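Local coordinates for protein Esterase/lipase (Lactobacillus rhamnosus, PDB 4N5H) that probably hydrolyses carboxylic ester bonds, and may transfer acyl groups, as a serine esterase of the alpha/beta-hydrolase fold, at residues A[155-160]-A[221-226]. The protein carries 1 engineered substitution. Residues are numbered along the deposited sequence; the frame is centred on the assembly and turned at random.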
# COMPACT_ATOMS: atom_id res chain seq x y z
N VAL A 155 29.98 -21.39 7.63
CA VAL A 155 30.69 -20.15 7.86
C VAL A 155 31.37 -20.18 9.25
O VAL A 155 32.50 -19.83 9.40
CB VAL A 155 29.67 -18.96 7.79
CG1 VAL A 155 30.22 -17.68 8.44
CG2 VAL A 155 29.27 -18.68 6.38
N ALA A 156 30.66 -20.72 10.27
CA ALA A 156 31.20 -20.81 11.64
C ALA A 156 32.49 -21.67 11.66
O ALA A 156 33.44 -21.27 12.32
CB ALA A 156 30.19 -21.44 12.57
N CYS A 157 32.53 -22.72 10.89
CA CYS A 157 33.72 -23.57 10.82
C CYS A 157 34.84 -22.94 10.01
O CYS A 157 36.03 -22.93 10.40
CB CYS A 157 33.37 -24.89 10.19
SG CYS A 157 32.26 -25.91 11.21
N ILE A 158 34.45 -22.38 8.87
CA ILE A 158 35.43 -21.75 7.97
C ILE A 158 36.14 -20.62 8.66
O ILE A 158 37.35 -20.46 8.53
CB ILE A 158 34.81 -21.32 6.64
CG1 ILE A 158 34.26 -22.51 5.87
CG2 ILE A 158 35.80 -20.53 5.78
CD1 ILE A 158 33.23 -22.17 4.84
N GLN A 159 35.44 -19.81 9.44
CA GLN A 159 36.05 -18.73 10.13
C GLN A 159 37.16 -19.19 11.10
O GLN A 159 38.02 -18.38 11.43
CB GLN A 159 34.95 -17.92 10.84
CG GLN A 159 35.42 -16.88 11.83
CD GLN A 159 36.14 -15.69 11.23
OE1 GLN A 159 36.15 -15.51 10.03
NE2 GLN A 159 36.71 -14.86 12.08
N GLN A 160 37.11 -20.44 11.58
CA GLN A 160 38.08 -20.90 12.54
C GLN A 160 39.28 -21.61 11.87
O GLN A 160 40.21 -22.02 12.56
CB GLN A 160 37.45 -21.91 13.49
CG GLN A 160 36.16 -21.61 14.02
CD GLN A 160 36.01 -20.21 14.48
OE1 GLN A 160 36.97 -19.58 14.98
NE2 GLN A 160 34.72 -19.66 14.29
N LEU A 221 30.66 -30.26 1.94
CA LEU A 221 29.24 -29.81 1.71
C LEU A 221 28.46 -29.91 3.05
O LEU A 221 27.46 -29.24 3.17
CB LEU A 221 28.51 -30.72 0.72
CG LEU A 221 28.46 -30.65 -0.75
CD1 LEU A 221 27.17 -31.27 -1.17
CD2 LEU A 221 28.56 -29.27 -1.29
N ASN A 222 28.90 -30.79 3.97
CA ASN A 222 28.14 -31.14 5.17
C ASN A 222 28.84 -30.61 6.37
O ASN A 222 30.08 -30.59 6.48
CB ASN A 222 27.97 -32.66 5.26
CG ASN A 222 27.20 -33.23 4.10
OD1 ASN A 222 25.98 -33.28 4.10
ND2 ASN A 222 27.93 -33.63 3.04
N PHE A 223 28.10 -30.14 7.36
CA PHE A 223 28.73 -29.73 8.62
C PHE A 223 29.65 -30.80 9.19
O PHE A 223 30.69 -30.49 9.76
CB PHE A 223 27.65 -29.31 9.64
CG PHE A 223 28.18 -28.89 10.94
CD1 PHE A 223 28.67 -27.62 11.09
CD2 PHE A 223 28.11 -29.72 12.04
CE1 PHE A 223 29.20 -27.18 12.28
CE2 PHE A 223 28.59 -29.30 13.25
CZ PHE A 223 29.15 -28.02 13.36
N SER A 224 29.23 -32.05 9.13
CA SER A 224 30.02 -33.14 9.65
C SER A 224 31.41 -33.19 8.98
O SER A 224 32.29 -33.81 9.55
CB SER A 224 29.31 -34.46 9.42
OG SER A 224 28.96 -34.72 8.07
N GLN A 225 31.54 -32.63 7.75
CA GLN A 225 32.84 -32.60 7.04
C GLN A 225 33.66 -31.41 7.39
O GLN A 225 34.87 -31.48 7.26
CB GLN A 225 32.64 -32.64 5.55
CG GLN A 225 32.13 -33.92 5.04
CD GLN A 225 31.51 -33.84 3.71
OE1 GLN A 225 30.77 -32.95 3.35
NE2 GLN A 225 31.78 -34.89 2.91
N VAL A 226 33.08 -30.27 7.80
CA VAL A 226 33.88 -29.12 8.17
C VAL A 226 34.14 -28.93 9.66
O VAL A 226 35.00 -28.17 10.04
CB VAL A 226 33.25 -27.82 7.53
CG1 VAL A 226 33.35 -27.87 6.01
CG2 VAL A 226 31.80 -27.68 7.90
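One side chain, that of Cys-157, faces both partners across the contact: its sulfur meets the aromatic ring of Phe-223 and a methyl of Val-226, with no hydrogen bond passing between 155-160 and 221-226. It illustrates how an alpha/beta-hydrolase can join the helix that follows its presumed nucleophile elbow, here 147-158, to a short helix, 223-226, from the region leading into strand 235-240.

The sulfur-aromatic approach is oblique. Cys-157 SG lies 4.5 Å from the centroid of the Phe-223 ring, 55° off the ring normal. The nearest ring atom is at one corner, with Phe-223 CE1 3.5 Å from Cys-157 SG. Phe-223 reaches it because CG is anti to the backbone N (chi1 179°), which brings the end of a ring whose root does not point at the other helix close to the sulfur. The ring also packs on Leu-252 and Val-255 of helix 246-258, so it bridges two helices. Val-226 adds a methyl group, its CG2 3.8 Å from Cys-157 SG, and itself touches Leu-164 of helix 162-168. Cys-157, Phe-223 and Val-226 are all buried.

The polar groups are bonded beside the interface, not across it. OE1 of Gln-225 turns back to receive two bonds from Asn-222, the residue just before the short helix: its backbone N donates from within the carbonyl plane, while Asn-222 ND2 comes from above that plane at 2.9 Å from Gln-225 OE1. Together they fix the amide of Gln-225 against the start of the helix. Leu-221 O accepts from His-150 NE2, tying the same two parts of the fold together. Gln-160 NE2 donates to Ala-156 O at 2.8 Å, one turn back. At the interface, the backbone carbonyl of Val-226 also abuts the cysteine, its O 3.7 Å from Cys-157 CB.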